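Local coordinates for protein EXOU (Pseudomonas aeruginosa, PDB 4AKX) that acts as a phospholipase toxin of the type III secretion system, probably hydrolysing host membrane lipids, and forms a complex with the chaperone SpcU, at residues B[69-74]-B[446-451]; B[195-200]-B[282-287]; B[495-500]-B[511-516]. All blocks are in the same frame, centred on the assembly; numbering follows the deposited sequence.

Contact 1: B[69-74]-B[446-451]; sequences ELQLSR and SERHTF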
loop_
_atom_site.group_PDB
_atom_site.type_symbol
_atom_site.label_atom_id
_atom_site.label_comp_id
_atom_site.label_asym_id
_atom_site.label_seq_id
_atom_site.Cartn_x
_atom_site.Cartn_y
_atom_site.Cartn_z
ATOM N N GLU B 69 -31.876 15.830 -21.984
ATOM C CA GLU B 69 -30.614 16.464 -22.223
ATOM C C GLU B 69 -30.818 17.927 -22.641
ATOM O O GLU B 69 -31.567 18.232 -23.598
ATOM C CB GLU B 69 -29.831 15.702 -23.284
ATOM C CG GLU B 69 -28.646 16.494 -23.828
ATOM C CD GLU B 69 -27.725 15.680 -24.739
ATOM O OE1 GLU B 69 -28.205 14.702 -25.379
ATOM O OE2 GLU B 69 -26.511 16.037 -24.817
ATOM N N LEU B 70 -30.137 18.820 -21.915
ATOM C CA LEU B 70 -30.119 20.246 -22.219
ATOM C C LEU B 70 -28.839 20.678 -22.935
ATOM O O LEU B 70 -27.738 20.312 -22.535
ATOM C CB LEU B 70 -30.284 21.026 -20.938
ATOM C CG LEU B 70 -30.100 22.532 -20.960
ATOM C CD1 LEU B 70 -31.189 23.135 -21.816
ATOM C CD2 LEU B 70 -30.201 23.077 -19.542
ATOM N N GLN B 71 -28.993 21.438 -24.013
ATOM C CA GLN B 71 -27.852 22.064 -24.682
ATOM C C GLN B 71 -28.092 23.565 -24.826
ATOM O O GLN B 71 -29.205 24.005 -25.138
ATOM C CB GLN B 71 -27.615 21.438 -26.041
ATOM C CG GLN B 71 -26.221 21.659 -26.583
ATOM C CD GLN B 71 -26.172 21.602 -28.100
ATOM O OE1 GLN B 71 -26.907 20.844 -28.738
ATOM N NE2 GLN B 71 -25.299 22.402 -28.683
ATOM N N LEU B 72 -27.056 24.356 -24.586
ATOM C CA LEU B 72 -27.258 25.774 -24.360
ATOM C C LEU B 72 -25.954 26.485 -24.650
ATOM O O LEU B 72 -24.882 25.926 -24.444
ATOM C CB LEU B 72 -27.729 25.987 -22.928
ATOM C CG LEU B 72 -27.594 27.260 -22.097
ATOM C CD1 LEU B 72 -28.459 27.159 -20.839
ATOM C CD2 LEU B 72 -26.151 27.501 -21.689
ATOM N N SER B 73 -26.055 27.697 -25.187
ATOM C CA SER B 73 -24.888 28.493 -25.543
ATOM C C SER B 73 -24.064 28.818 -24.309
ATOM O O SER B 73 -24.616 29.087 -23.235
ATOM C CB SER B 73 -25.319 29.792 -26.223
ATOM O OG SER B 73 -25.984 30.641 -25.298
ATOM N N ARG B 74 -22.743 28.818 -24.473
ATOM C CA ARG B 74 -21.828 29.244 -23.417
ATOM C C ARG B 74 -22.328 30.527 -22.755
ATOM O O ARG B 74 -22.884 31.391 -23.422
ATOM C CB ARG B 74 -20.415 29.446 -23.980
ATOM C CG ARG B 74 -19.700 28.160 -24.374
ATOM C CD ARG B 74 -19.406 27.301 -23.149
ATOM N NE ARG B 74 -18.441 27.946 -22.260
ATOM C CZ ARG B 74 -17.232 27.442 -21.975
ATOM N NH1 ARG B 74 -16.833 26.262 -22.480
ATOM N NH2 ARG B 74 -16.427 28.119 -21.164
ATOM N N SER B 446 -20.808 25.053 -27.007
ATOM C CA SER B 446 -21.998 24.847 -26.221
ATOM C C SER B 446 -21.716 24.317 -24.806
ATOM O O SER B 446 -20.557 24.203 -24.386
ATOM C CB SER B 446 -22.943 23.909 -26.963
ATOM O OG SER B 446 -24.227 23.900 -26.349
ATOM N N GLU B 447 -22.804 24.084 -24.063
ATOM C CA GLU B 447 -22.800 23.387 -22.785
ATOM C C GLU B 447 -23.870 22.330 -22.881
ATOM O O GLU B 447 -24.947 22.584 -23.419
ATOM C CB GLU B 447 -23.171 24.324 -21.642
ATOM C CG GLU B 447 -22.441 25.654 -21.639
ATOM C CD GLU B 447 -21.877 26.004 -20.269
ATOM O OE1 GLU B 447 -22.680 26.138 -19.298
ATOM O OE2 GLU B 447 -20.626 26.140 -20.164
ATOM N N ARG B 448 -23.568 21.142 -22.366
ATOM C CA ARG B 448 -24.532 20.057 -22.275
ATOM C C ARG B 448 -24.781 19.719 -20.805
ATOM O O ARG B 448 -23.849 19.676 -20.009
ATOM C CB ARG B 448 -24.005 18.831 -23.005
ATOM C CG ARG B 448 -23.306 19.149 -24.319
ATOM C CD ARG B 448 -23.191 17.910 -25.194
ATOM N NE ARG B 448 -22.495 18.189 -26.451
ATOM C CZ ARG B 448 -23.049 18.777 -27.511
ATOM N NH1 ARG B 448 -24.320 19.173 -27.473
ATOM N NH2 ARG B 448 -22.327 18.972 -28.612
ATOM N N HIS B 449 -26.040 19.543 -20.434
ATOM C CA HIS B 449 -26.382 19.086 -19.093
ATOM C C HIS B 449 -27.442 18.051 -19.196
ATOM O O HIS B 449 -28.400 18.193 -19.964
ATOM C CB HIS B 449 -26.888 20.220 -18.234
ATOM C CG HIS B 449 -25.885 21.323 -18.014
ATOM N ND1 HIS B 449 -25.255 21.503 -16.836
ATOM C CD2 HIS B 449 -25.440 22.340 -18.860
ATOM C CE1 HIS B 449 -24.437 22.571 -16.924
ATOM N NE2 HIS B 449 -24.551 23.082 -18.164
ATOM N N THR B 450 -27.287 16.985 -18.432
ATOM C CA THR B 450 -28.153 15.855 -18.579
ATOM C C THR B 450 -28.944 15.769 -17.317
ATOM O O THR B 450 -28.404 15.939 -16.233
ATOM C CB THR B 450 -27.326 14.592 -18.786
ATOM O OG1 THR B 450 -26.606 14.689 -20.033
ATOM C CG2 THR B 450 -28.217 13.387 -18.836
ATOM N N PHE B 451 -30.240 15.582 -17.434
ATOM C CA PHE B 451 -31.069 15.459 -16.238
ATOM C C PHE B 451 -31.877 14.185 -16.280
ATOM O O PHE B 451 -31.882 13.468 -17.293
ATOM C CB PHE B 451 -31.990 16.672 -16.057
ATOM C CG PHE B 451 -31.262 17.970 -16.039
ATOM C CD1 PHE B 451 -30.904 18.612 -17.225
ATOM C CD2 PHE B 451 -30.900 18.523 -14.855
ATOM C CE1 PHE B 451 -30.183 19.790 -17.205
ATOM C CE2 PHE B 451 -30.206 19.713 -14.818
ATOM C CZ PHE B 451 -29.844 20.355 -15.995
#
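Over one face of the Arg74 guanidinium sits Glu447 OE2; no N-H points at it, so this salt bridge, Arg74 NE to Glu447 OE2 at 3.5 Å, rests on charge alone. Asp343 also pairs with Arg74, and Arg340 with Glu447. Bends at chi2 and chi3 let Arg74 cross Glu447 at about a right angle. Glu447 OE1 lies in plane at the His449 ring edge, and the Phe451 ring turns its edge to Leu70, CE1 3.9 Å from Leu70 CB. Gln71 and Arg448 run alongside each other, amide and guanidinium planes 65° apart; Gln71 OE1 lies at the guanidinium edge, in plane, 3.3 Å from Arg448 NH1 but too poorly angled for a hydrogen bond. In its amide plane, Gln71 NE2 donates to Ser446 OG at 3.0 Å, and that hydroxyl donates to Leu72 O from above the carbonyl plane. Leu72 O also takes a nearly axial bond from Glu447 N at 2.8 Å. Two N-H to O bonds join Leu70 and His449, the shorter from Leu70 N to His449 O at 2.7 Å. Leu70, Leu72, Glu447 and His449 share one sheet face; Glu69, Gln71, Arg448 and Thr450 the other. This antiparallel ladder adds strand 446-451 to strand 68-73 of the N-terminal sheet.

Contact 2: B[195-200]-B[282-287]; sequences PLERLL and VAQAAH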
loop_
_atom_site.group_PDB
_atom_site.type_symbol
_atom_site.label_atom_id
_atom_site.label_comp_id
_atom_site.label_asym_id
_atom_site.label_seq_id
_atom_site.Cartn_x
_atom_site.Cartn_y
_atom_site.Cartn_z
ATOM N N PRO B 195 5.737 57.426 -7.538
ATOM C CA PRO B 195 5.510 57.763 -8.957
ATOM C C PRO B 195 4.434 56.887 -9.592
ATOM O O PRO B 195 3.679 57.345 -10.448
ATOM C CB PRO B 195 6.865 57.470 -9.608
ATOM C CG PRO B 195 7.520 56.492 -8.692
ATOM C CD PRO B 195 7.102 56.917 -7.318
ATOM N N LEU B 196 4.371 55.635 -9.151
ATOM C CA LEU B 196 3.409 54.670 -9.646
ATOM C C LEU B 196 2.039 54.919 -9.032
ATOM O O LEU B 196 1.049 55.030 -9.752
ATOM C CB LEU B 196 3.885 53.266 -9.308
ATOM C CG LEU B 196 3.480 52.153 -10.261
ATOM C CD1 LEU B 196 3.590 52.641 -11.698
ATOM C CD2 LEU B 196 4.342 50.921 -10.014
ATOM N N GLU B 197 1.992 55.019 -7.701
ATOM C CA GLU B 197 0.759 55.391 -6.989
ATOM C C GLU B 197 0.111 56.671 -7.550
ATOM O O GLU B 197 -1.096 56.697 -7.801
ATOM C CB GLU B 197 1.012 55.554 -5.484
ATOM C CG GLU B 197 1.473 54.293 -4.759
ATOM C CD GLU B 197 1.572 54.488 -3.242
ATOM O OE1 GLU B 197 2.622 54.987 -2.756
ATOM O OE2 GLU B 197 0.605 54.117 -2.533
ATOM N N ARG B 198 0.913 57.724 -7.741
ATOM C CA ARG B 198 0.408 58.988 -8.293
ATOM C C ARG B 198 -0.213 58.789 -9.686
ATOM O O ARG B 198 -1.371 59.152 -9.918
ATOM C CB ARG B 198 1.527 60.044 -8.339
ATOM C CG ARG B 198 1.171 61.359 -9.043
ATOM C CD ARG B 198 0.583 62.398 -8.086
ATOM N NE ARG B 198 0.479 63.728 -8.698
ATOM C CZ ARG B 198 -0.522 64.584 -8.489
ATOM N NH1 ARG B 198 -1.533 64.261 -7.686
ATOM N NH2 ARG B 198 -0.525 65.763 -9.096
ATOM N N LEU B 199 0.562 58.180 -10.587
ATOM C CA LEU B 199 0.184 57.992 -11.994
ATOM C C LEU B 199 -1.110 57.172 -12.152
ATOM O O LEU B 199 -2.022 57.557 -12.899
ATOM C CB LEU B 199 1.353 57.339 -12.743
ATOM C CG LEU B 199 1.188 56.653 -14.096
ATOM C CD1 LEU B 199 0.844 57.652 -15.187
ATOM C CD2 LEU B 199 2.472 55.910 -14.432
ATOM N N LEU B 200 -1.174 56.049 -11.437
ATOM C CA LEU B 200 -2.390 55.254 -11.329
ATOM C C LEU B 200 -3.534 56.042 -10.686
ATOM O O LEU B 200 -4.668 55.999 -11.170
ATOM C CB LEU B 200 -2.124 53.987 -10.510
ATOM C CG LEU B 200 -1.571 52.727 -11.187
ATOM C CD1 LEU B 200 -0.131 52.920 -11.627
ATOM C CD2 LEU B 200 -1.676 51.558 -10.224
ATOM N N VAL B 282 -7.565 51.580 -4.905
ATOM C CA VAL B 282 -7.163 50.725 -6.027
ATOM C C VAL B 282 -5.720 50.900 -6.432
ATOM O O VAL B 282 -5.060 49.956 -6.813
ATOM C CB VAL B 282 -8.062 50.975 -7.263
ATOM C CG1 VAL B 282 -7.365 50.533 -8.542
ATOM C CG2 VAL B 282 -9.404 50.266 -7.087
ATOM N N ALA B 283 -5.245 52.127 -6.377
ATOM C CA ALA B 283 -3.861 52.424 -6.738
ATOM C C ALA B 283 -2.885 51.747 -5.778
ATOM O O ALA B 283 -1.896 51.151 -6.208
ATOM C CB ALA B 283 -3.626 53.936 -6.775
ATOM N N GLN B 284 -3.178 51.833 -4.482
ATOM C CA GLN B 284 -2.248 51.383 -3.463
ATOM C C GLN B 284 -1.974 49.911 -3.671
ATOM O O GLN B 284 -0.817 49.472 -3.750
ATOM C CB GLN B 284 -2.832 51.610 -2.068
ATOM C CG GLN B 284 -1.851 51.264 -0.951
ATOM C CD GLN B 284 -2.021 52.119 0.292
ATOM O OE1 GLN B 284 -2.787 53.089 0.301
ATOM N NE2 GLN B 284 -1.302 51.763 1.349
ATOM N N ALA B 285 -3.070 49.170 -3.801
ATOM C CA ALA B 285 -3.052 47.732 -3.914
ATOM C C ALA B 285 -2.277 47.256 -5.148
ATOM O O ALA B 285 -1.375 46.428 -5.033
ATOM C CB ALA B 285 -4.483 47.208 -3.935
ATOM N N ALA B 286 -2.618 47.798 -6.318
ATOM C CA ALA B 286 -2.027 47.353 -7.580
ATOM C C ALA B 286 -0.512 47.487 -7.559
ATOM O O ALA B 286 0.192 46.714 -8.220
ATOM C CB ALA B 286 -2.616 48.129 -8.744
ATOM N N HIS B 287 -0.030 48.468 -6.785
ATOM C CA HIS B 287 1.397 48.675 -6.527
ATOM C C HIS B 287 1.914 47.696 -5.526
ATOM O O HIS B 287 3.010 47.154 -5.689
ATOM C CB HIS B 287 1.663 50.102 -6.034
ATOM C CG HIS B 287 3.133 50.381 -5.682
ATOM N ND1 HIS B 287 3.556 50.584 -4.408
ATOM C CD2 HIS B 287 4.272 50.487 -6.496
ATOM C CE1 HIS B 287 4.888 50.798 -4.407
ATOM N NE2 HIS B 287 5.324 50.745 -5.683
#
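Glu197, His287 and Leu200 give up the most surface where helix 195-214 meets helix 282-288. Glu197 swings CG anti to its carbonyl carbon (chi1 -63°) and runs extended alongside Gln284, bringing OE2 to 4.1 Å from Gln284 CG; carboxylate and amide planes stand 75° apart. Its other oxygen, OE1, is bound by the backbone N of Glu194, a bond that ties the acid to the residue just before its own helix. His287, with CG anti to the backbone N, reaches across to Leu196, whose CD2 meets the ring edge near its plane, 3.5 Å from His287 CD2. The same ring has Glu197 CG obliquely beside it. Leu200 supplies the apolar floor: its CB rests 4.0 Å from Ala283 CB, and its CD2 lies 3.9 Å from Ala286 CB. With alanines on this side, the axes of the short segments approach to 8.7 Å, at 137° between their directions. Beyond the pair, Leu196 also leans on helix 140-146. The arrangement is an oblique, roughly antiparallel helix pair, its Leu-Ala contacts flanked by Glu197 and His287, in the patatin-like phospholipase region; helix 282-288 touches both helix 195-214 and, through Val282 and Ala286, strand 254-263 of the mixed sheet.

Contact 3: B[495-500]-B[511-516]; sequences TVAIVS and DEAMRS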
loop_
_atom_site.group_PDB
_atom_site.type_symbol
_atom_site.label_atom_id
_atom_site.label_comp_id
_atom_site.label_asym_id
_atom_site.label_seq_id
_atom_site.Cartn_x
_atom_site.Cartn_y
_atom_site.Cartn_z
ATOM N N THR B 495 -42.192 37.831 1.911
ATOM C CA THR B 495 -41.324 38.986 2.184
ATOM C C THR B 495 -42.110 40.129 2.812
ATOM O O THR B 495 -41.605 40.822 3.716
ATOM C CB THR B 495 -40.611 39.457 0.915
ATOM O OG1 THR B 495 -39.899 38.347 0.365
ATOM C CG2 THR B 495 -39.644 40.539 1.225
ATOM N N VAL B 496 -43.353 40.297 2.355
ATOM C CA VAL B 496 -44.283 41.250 2.963
ATOM C C VAL B 496 -44.495 40.928 4.421
ATOM O O VAL B 496 -44.660 41.813 5.229
ATOM C CB VAL B 496 -45.652 41.170 2.288
ATOM C CG1 VAL B 496 -46.664 42.030 3.006
ATOM C CG2 VAL B 496 -45.528 41.543 0.841
ATOM N N ALA B 497 -44.546 39.642 4.735
ATOM C CA ALA B 497 -44.690 39.186 6.101
ATOM C C ALA B 497 -43.466 39.556 6.972
ATOM O O ALA B 497 -43.582 40.354 7.940
ATOM C CB ALA B 497 -44.937 37.694 6.108
ATOM N N ILE B 498 -42.306 39.023 6.605
ATOM C CA ILE B 498 -41.081 39.373 7.269
ATOM C C ILE B 498 -40.997 40.872 7.530
ATOM O O ILE B 498 -40.709 41.263 8.651
ATOM C CB ILE B 498 -39.811 38.893 6.519
ATOM C CG1 ILE B 498 -39.688 37.380 6.542
ATOM C CG2 ILE B 498 -38.553 39.417 7.202
ATOM C CD1 ILE B 498 -38.838 36.881 5.425
ATOM N N VAL B 499 -41.256 41.708 6.520
ATOM C CA VAL B 499 -41.068 43.169 6.673
ATOM C C VAL B 499 -42.069 43.793 7.644
ATOM O O VAL B 499 -41.674 44.504 8.567
ATOM C CB VAL B 499 -41.048 43.945 5.317
ATOM C CG1 VAL B 499 -41.149 45.441 5.549
ATOM C CG2 VAL B 499 -39.788 43.628 4.514
ATOM N N SER B 500 -43.351 43.493 7.461
ATOM C CA SER B 500 -44.412 44.052 8.318
ATOM C C SER B 500 -44.312 43.578 9.766
ATOM O O SER B 500 -44.910 44.171 10.659
ATOM C CB SER B 500 -45.777 43.675 7.778
ATOM O OG SER B 500 -46.127 42.384 8.229
ATOM N N ASP B 511 -45.250 34.973 13.153
ATOM C CA ASP B 511 -46.669 35.256 12.958
ATOM C C ASP B 511 -47.372 34.339 11.937
ATOM O O ASP B 511 -46.731 33.644 11.127
ATOM C CB ASP B 511 -46.827 36.726 12.491
ATOM C CG ASP B 511 -45.987 37.059 11.196
ATOM O OD1 ASP B 511 -45.755 36.150 10.343
ATOM O OD2 ASP B 511 -45.574 38.238 11.027
ATOM N N GLU B 512 -48.695 34.434 11.909
ATOM C CA GLU B 512 -49.494 33.664 10.983
ATOM C C GLU B 512 -49.177 33.911 9.487
ATOM O O GLU B 512 -49.144 32.963 8.692
ATOM C CB GLU B 512 -50.969 33.894 11.257
ATOM C CG GLU B 512 -51.868 32.873 10.579
ATOM C CD GLU B 512 -53.103 33.557 9.956
ATOM O OE1 GLU B 512 -53.529 34.621 10.490
ATOM O OE2 GLU B 512 -53.643 33.029 8.934
ATOM N N ALA B 513 -48.986 35.173 9.107
ATOM C CA ALA B 513 -48.757 35.542 7.705
ATOM C C ALA B 513 -47.550 34.819 7.111
ATOM O O ALA B 513 -47.615 34.333 5.980
ATOM C CB ALA B 513 -48.599 37.045 7.560
HETATM N N MSE B 514 -46.461 34.705 7.870
HETATM C CA MSE B 514 -45.328 33.915 7.395
HETATM C C MSE B 514 -45.728 32.454 7.300
HETATM O O MSE B 514 -45.410 31.762 6.310
HETATM C CB MSE B 514 -44.115 34.069 8.290
HETATM C CG MSE B 514 -43.824 35.540 8.493
HETATM SE SE MSE B 514 -42.084 35.789 9.386
HETATM C CE MSE B 514 -42.732 36.392 11.143
ATOM N N ARG B 515 -46.441 31.966 8.311
ATOM C CA ARG B 515 -46.857 30.591 8.286
ATOM C C ARG B 515 -47.626 30.294 7.013
ATOM O O ARG B 515 -47.415 29.255 6.379
ATOM C CB ARG B 515 -47.665 30.237 9.520
ATOM C CG ARG B 515 -46.801 29.663 10.631
ATOM C CD ARG B 515 -47.573 29.612 11.931
ATOM N NE ARG B 515 -46.765 29.986 13.085
ATOM C CZ ARG B 515 -47.271 30.494 14.209
ATOM N NH1 ARG B 515 -48.585 30.705 14.313
ATOM N NH2 ARG B 515 -46.463 30.810 15.226
ATOM N N SER B 516 -48.472 31.236 6.610
ATOM C CA SER B 516 -49.354 31.045 5.485
ATOM C C SER B 516 -48.570 30.949 4.213
ATOM O O SER B 516 -48.900 30.149 3.319
ATOM C CB SER B 516 -50.292 32.198 5.392
ATOM O OG SER B 516 -50.967 32.312 6.617
#
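A small apolar helix-helix contact joins the late part of the long helix 474-502 to the first turn of helix 512-524 in the middle helical domain of ExoU. The two run nearly antiparallel, with 162° between their directions, and their axes approach to 8.5 Å. Such closeness fits the slight side chain at the centre: Ala497 aims its CB at the other helix and meets two residues there. One is Ala513, methyl to methyl at 4.0 Å between the CB atoms. The other is Met514, modelled as selenomethionine, whose CG lies 3.4 Å from Ala497 CB. Met514 carries CG anti to its carbonyl carbon (chi1 -52°), continues nearly straight through chi2, then bends at chi3. Its selenium ends beside Ile498, with SE 4.0 Å from CG1, and the two side chains cross at about a right angle. Although the bond from CA to CB in Ile498 points away from the partner helix, CG1 can still touch the selenium. The contact is therefore carried by carbon and selenium, and the side-chain hydrogen bonds of Asp511, Ser500 and Ser516 stay within their own segments. Asp511 is the N-cap of helix 512-524, and its OD1 accepts from Met514 N, although the position of that oxygen is less certain. Ser500 OG donates to Ala497 O, in the carbonyl plane and on a lone pair. In the second helix, Ser516 OG donates to Glu512 O from above the carbonyl plane, and the same oxygen also accepts from Ser516 N. Beyond the two segments, Met514 packs against Leu494 and Ala501 of helix 474-502, on which Asp511 also rests through Ala501. Ile498 also touches Leu549 of helix 544-552, so the end of helix 474-502 is packed by both helix 512-524 and helix 544-552.

Along the chain, contact 2 falls between the two strands that contact 1 pairs, and contact 3 follows both. Contact 1 thus joins residues 372 positions apart, bringing the chain back to its N-terminal antiparallel sheet after a long intervening stretch of chain. The three are well separated and none touch. The centres of contact 1 and contact 2 lie about 43 Å apart, on opposite sides of the chain's centre. Those of contact 1 and contact 3 are about 38 Å apart. Between contact 2 and contact 3 the centres are about 50 Å apart. The three therefore mark separate parts of the chain: the antiparallel sheet, the patatin-like phospholipase region and the middle helical domain.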